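Local structure of aerobactin synthase IucA (5JM8) at residues A[424-428]-A[429-433]; A[492-495]-A[496-500]. The protein binds ATP with magnesium and, as an NIS synthetase, probably joins citrate to N6-acetyl-N6-hydroxylysine in building the siderophore aerobactin. All coordinates share one frame; numbering follows the deposited sequence.

Contact 1. Residues A[424-428]-A[429-433]; sequences LLAHQ and QNILV. With MG (magnesium ion), chain J; ATP (adenosine-5'-triphosphate), chain I.
The carbonyl oxygen of Leu425 is held by two groups. Asn430 ND2 donates to Leu425 O at 3.2 Å, lying in the carbonyl plane with an N-H...O angle of 155°, and the hydroxyl of Tyr445 adds a weak bond. With its ND2 tied back in this way, the Asn430 amide has its rotation fixed, and OD1 is presented to the magnesium ion at 2.0 Å. Gln429 completes the pair: its chain bends at chi2 (-99°), bringing OE1 within 2.3 Å of the same ion, while NE2 bonds to Thr263 and only weakly to ATP O2G. The two amides, Asp447 from a later loop and ATP O3A, 2.5 Å from the magnesium ion, make up the metal site, in which a loop running into the mixed sheet holds the ion against the triphosphate. The His427 ring stands beside the Asn430 amide, their planes 87° apart. ND2 is at the ring's edge, 2.7 Å from His427 ND1, although the angle is poor for a hydrogen bond. One ring face receives the ATP phosphate oxygen O2A, 3.0 Å from His427 CE1. Where the loop leads into strand 431-435, Ala426 CB packs on Ile431 CG1 at 3.6 Å.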
loop_
_atom_site.group_PDB
_atom_site.type_symbol
_atom_site.label_atom_id
_atom_site.label_comp_id
_atom_site.label_asym_id
_atom_site.label_seq_id
_atom_site.Cartn_x
_atom_site.Cartn_y
_atom_site.Cartn_z
ATOM N N LEU A 424 -35.169 5.279 10.390
ATOM C CA LEU A 424 -34.099 4.295 10.268
ATOM C C LEU A 424 -33.847 3.663 11.630
ATOM O O LEU A 424 -33.271 4.290 12.520
ATOM C CB LEU A 424 -32.815 4.932 9.727
ATOM C CG LEU A 424 -32.887 5.525 8.318
ATOM C CD1 LEU A 424 -31.551 6.132 7.934
ATOM C CD2 LEU A 424 -33.306 4.478 7.299
ATOM N N LEU A 425 -34.299 2.423 11.790
ATOM C CA LEU A 425 -34.150 1.708 13.052
ATOM C C LEU A 425 -32.717 1.225 13.210
ATOM O O LEU A 425 -32.368 0.124 12.786
ATOM C CB LEU A 425 -35.120 0.531 13.122
ATOM C CG LEU A 425 -36.597 0.912 13.008
ATOM C CD1 LEU A 425 -37.464 -0.329 12.878
ATOM C CD2 LEU A 425 -37.035 1.752 14.202
ATOM N N ALA A 426 -31.895 2.059 13.831
ATOM C CA ALA A 426 -30.465 1.816 13.894
ATOM C C ALA A 426 -30.064 0.929 15.066
ATOM O O ALA A 426 -29.941 1.401 16.197
ATOM C CB ALA A 426 -29.733 3.133 13.972
ATOM N N HIS A 427 -29.846 -0.353 14.787
ATOM C CA HIS A 427 -29.229 -1.249 15.756
ATOM C C HIS A 427 -27.843 -0.752 16.112
ATOM O O HIS A 427 -27.318 0.179 15.508
ATOM C CB HIS A 427 -29.093 -2.678 15.218
ATOM C CG HIS A 427 -30.387 -3.394 15.023
ATOM N ND1 HIS A 427 -31.035 -3.446 13.808
ATOM C CD2 HIS A 427 -31.144 -4.115 15.882
ATOM C CE1 HIS A 427 -32.141 -4.160 13.931
ATOM N NE2 HIS A 427 -32.228 -4.579 15.179
ATOM N N GLN A 428 -27.245 -1.409 17.090
ATOM C CA GLN A 428 -25.822 -1.285 17.337
ATOM C C GLN A 428 -25.041 -1.969 16.215
ATOM O O GLN A 428 -23.830 -1.789 16.077
ATOM C CB GLN A 428 -25.482 -1.913 18.673
ATOM C CG GLN A 428 -24.234 -1.397 19.296
ATOM C CD GLN A 428 -23.947 -2.055 20.625
ATOM O OE1 GLN A 428 -22.844 -1.941 21.145
ATOM N NE2 GLN A 428 -24.941 -2.742 21.187
ATOM N N GLN A 429 -25.754 -2.769 15.427
ATOM C CA GLN A 429 -25.170 -3.506 14.315
ATOM C C GLN A 429 -25.461 -2.831 12.969
ATOM O O GLN A 429 -24.809 -3.130 11.969
ATOM C CB GLN A 429 -25.693 -4.947 14.318
ATOM C CG GLN A 429 -25.033 -5.867 13.294
ATOM C CD GLN A 429 -25.847 -6.052 12.024
ATOM O OE1 GLN A 429 -26.996 -5.622 11.931
ATOM N NE2 GLN A 429 -25.248 -6.708 11.038
ATOM N N ASN A 430 -26.437 -1.924 12.946
ATOM C CA ASN A 430 -26.744 -1.151 11.743
ATOM C C ASN A 430 -25.996 0.174 11.719
ATOM O O ASN A 430 -26.034 0.895 10.725
ATOM C CB ASN A 430 -28.244 -0.887 11.642
ATOM C CG ASN A 430 -29.039 -2.144 11.378
ATOM O OD1 ASN A 430 -28.484 -3.181 11.017
ATOM N ND2 ASN A 430 -30.352 -2.058 11.547
ATOM N N ILE A 431 -25.323 0.486 12.822
ATOM C CA ILE A 431 -24.563 1.722 12.941
ATOM C C ILE A 431 -23.081 1.507 12.659
ATOM O O ILE A 431 -22.386 0.843 13.431
ATOM C CB ILE A 431 -24.718 2.330 14.346
ATOM C CG1 ILE A 431 -26.143 2.842 14.540
ATOM C CG2 ILE A 431 -23.733 3.477 14.548
ATOM C CD1 ILE A 431 -26.514 3.113 15.987
ATOM N N LEU A 432 -22.606 2.081 11.556
ATOM C CA LEU A 432 -21.179 2.125 11.266
ATOM C C LEU A 432 -20.650 3.500 11.655
ATOM O O LEU A 432 -21.078 4.523 11.117
ATOM C CB LEU A 432 -20.906 1.831 9.792
ATOM C CG LEU A 432 -21.505 0.529 9.255
ATOM C CD1 LEU A 432 -21.300 0.411 7.750
ATOM C CD2 LEU A 432 -20.908 -0.674 9.970
ATOM N N VAL A 433 -19.728 3.516 12.611
ATOM C CA VAL A 433 -19.158 4.762 13.106
ATOM C C VAL A 433 -17.903 5.101 12.321
ATOM O O VAL A 433 -16.859 4.476 12.497
ATOM C CB VAL A 433 -18.827 4.678 14.612
ATOM C CG1 VAL A 433 -18.208 5.979 15.105
ATOM C CG2 VAL A 433 -20.083 4.366 15.405
HETATM MG MG MG J . -28.805 -5.098 10.628
HETATM P PG ATP I . -27.552 -6.778 7.618
HETATM O O1G ATP I . -26.481 -7.480 6.822
HETATM O O2G ATP I . -27.028 -5.647 8.469
HETATM O O3G ATP I . -28.770 -6.402 6.809
HETATM P PB ATP I . -29.536 -8.272 9.130
HETATM O O1B ATP I . -29.555 -9.750 9.431
HETATM O O2B ATP I . -30.529 -7.700 8.144
HETATM O O3B ATP I . -28.021 -7.870 8.718
HETATM P PA ATP I . -30.768 -7.734 11.659
HETATM O O1A ATP I . -31.979 -8.354 11.008
HETATM O O2A ATP I . -30.913 -6.454 12.445
HETATM O O3A ATP I . -29.657 -7.467 10.524
HETATM O "O5'" ATP I . -30.042 -8.800 12.617
HETATM C "C5'" ATP I . -28.861 -8.387 13.295
HETATM C "C4'" ATP I . -27.900 -9.547 13.517
HETATM O "O4'" ATP I . -26.777 -9.058 14.254
HETATM C "C3'" ATP I . -28.508 -10.689 14.317
HETATM O "O3'" ATP I . -28.272 -11.930 13.638
HETATM C "C2'" ATP I . -27.816 -10.660 15.666
HETATM O "O2'" ATP I . -27.467 -11.968 16.115
HETATM C "C1'" ATP I . -26.565 -9.828 15.439
HETATM N N9 ATP I . -26.296 -8.915 16.572
HETATM C C8 ATP I . -25.169 -8.934 17.302
HETATM N N7 ATP I . -25.208 -7.985 18.271
HETATM C C5 ATP I . -26.383 -7.342 18.158
HETATM C C6 ATP I . -27.053 -6.232 18.866
HETATM N N6 ATP I . -26.430 -5.632 19.907
HETATM N N1 ATP I . -28.281 -5.860 18.437
HETATM C C2 ATP I . -28.890 -6.466 17.399
HETATM N N3 ATP I . -28.332 -7.481 16.714
HETATM C C4 ATP I . -27.103 -7.958 17.037
#

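Contact 2. Residues A[492-495]-A[496-500]; sequences FAVT and AALGA
Ala496 sits over the carbonyl of Phe492, one helical turn earlier. Its backbone N bonds to Phe492 O at 2.8 Å, and its methyl, Ala496 CB, lies 3.0 Å from the same oxygen. Thr495 supplies a second donor. Its OG1 is set between the backbone N and the carbonyl carbon (chi1 62°), which turns the hydroxyl back along the helix to bond with Phe492 O at 3.1 Å. Both donors come from the same face of that carbonyl, the hydroxyl at a C=O...donor angle of 100° and so well to the side of the bond. The threonine hydroxyl, buried on the side where Leu509 of helix 506-521 packs, is thus satisfied within its own helix. Thr495 O, in turn, accepts from Gly499 N at 2.8 Å.

Val494 carries the apolar side of the turn. Its CG1, anti to the backbone N, runs alongside Leu498, and Val494 CG1 meets Leu498 CD1 at 4.0 Å; the isobutyl group also lies against the Val494 carbonyl. Leu379 and Val383 of helix 378-390 extend this patch, touching Val494 and Leu498 respectively. Regular i to i+4 bonding, from Ala497 N to Ala493 O and from Leu498 N to Val494 O, together with a threonine hydroxyl bonded to the carbonyl three residues earlier, is typical of an alpha-helix, here the last turns of helix 475-500, packed against helices 378-390 and 506-521.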
loop_
_atom_site.group_PDB
_atom_site.type_symbol
_atom_site.label_atom_id
_atom_site.label_comp_id
_atom_site.label_asym_id
_atom_site.label_seq_id
_atom_site.Cartn_x
_atom_site.Cartn_y
_atom_site.Cartn_z
ATOM N N PHE A 492 -26.644 3.372 25.012
ATOM C CA PHE A 492 -26.344 2.960 26.378
ATOM C C PHE A 492 -25.258 1.883 26.407
ATOM O O PHE A 492 -24.620 1.675 27.437
ATOM C CB PHE A 492 -27.609 2.463 27.085
ATOM C CG PHE A 492 -28.639 3.543 27.332
ATOM C CD1 PHE A 492 -28.307 4.887 27.237
ATOM C CD2 PHE A 492 -29.941 3.208 27.665
ATOM C CE1 PHE A 492 -29.255 5.871 27.465
ATOM C CE2 PHE A 492 -30.892 4.190 27.892
ATOM C CZ PHE A 492 -30.547 5.519 27.792
ATOM N N ALA A 493 -25.038 1.207 25.282
ATOM C CA ALA A 493 -23.941 0.251 25.184
ATOM C C ALA A 493 -22.620 1.002 25.149
ATOM O O ALA A 493 -21.603 0.522 25.651
ATOM C CB ALA A 493 -24.090 -0.621 23.956
ATOM N N VAL A 494 -22.646 2.190 24.553
ATOM C CA VAL A 494 -21.476 3.056 24.515
ATOM C C VAL A 494 -21.157 3.563 25.919
ATOM O O VAL A 494 -20.025 3.448 26.385
ATOM C CB VAL A 494 -21.691 4.250 23.552
ATOM C CG1 VAL A 494 -20.555 5.255 23.659
ATOM C CG2 VAL A 494 -21.834 3.755 22.124
ATOM N N THR A 495 -22.160 4.118 26.591
ATOM C CA THR A 495 -21.966 4.674 27.927
ATOM C C THR A 495 -21.617 3.576 28.933
ATOM O O THR A 495 -20.826 3.794 29.851
ATOM C CB THR A 495 -23.221 5.431 28.411
ATOM O OG1 THR A 495 -24.332 4.531 28.493
ATOM C CG2 THR A 495 -23.566 6.564 27.457
ATOM N N ALA A 496 -22.203 2.397 28.748
ATOM C CA ALA A 496 -21.964 1.264 29.639
ATOM C C ALA A 496 -20.545 0.727 29.506
ATOM O O ALA A 496 -19.902 0.407 30.504
ATOM C CB ALA A 496 -22.964 0.156 29.360
ATOM N N ALA A 497 -20.069 0.619 28.271
ATOM C CA ALA A 497 -18.707 0.170 28.010
ATOM C C ALA A 497 -17.699 1.087 28.693
ATOM O O ALA A 497 -16.741 0.628 29.307
ATOM C CB ALA A 497 -18.447 0.117 26.519
ATOM N N LEU A 498 -17.930 2.388 28.579
ATOM C CA LEU A 498 -17.042 3.381 29.164
ATOM C C LEU A 498 -17.182 3.409 30.680
ATOM O O LEU A 498 -16.210 3.650 31.398
ATOM C CB LEU A 498 -17.336 4.759 28.573
ATOM C CG LEU A 498 -17.113 4.842 27.062
ATOM C CD1 LEU A 498 -17.805 6.057 26.479
ATOM C CD2 LEU A 498 -15.625 4.859 26.741
ATOM N N GLY A 499 -18.396 3.166 31.161
ATOM C CA GLY A 499 -18.640 3.069 32.586
ATOM C C GLY A 499 -17.953 1.862 33.190
ATOM O O GLY A 499 -17.373 1.944 34.273
ATOM N N ALA A 500 -18.014 0.741 32.480
ATOM C CA ALA A 500 -17.424 -0.501 32.961
ATOM C C ALA A 500 -15.905 -0.395 33.047
ATOM O O ALA A 500 -15.276 -1.059 33.869
ATOM C CB ALA A 500 -17.820 -1.648 32.061
#

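Contact 1 precedes contact 2 along the chain, and their centres are 16 Å apart. The first covers the loop after strand 422-424 and the start of strand 431-435, in the four-stranded mixed sheet, its centre about 7 Å from the centre of the chain; the second forms the last turns of helix 475-500, its centre about 17 Å from the chain's centre. They meet directly where Gln428 OE1 packs against Ala493 CB at 3.3 Å. Helix 475-500 runs past the metal-binding loop: its Tyr481, Tyr485, Asn489, Ser490 and Ala493 touch residues of 424-433, and Asn489 bonds to ATP. One helix thus connects the nucleotide site with the helical packing around it.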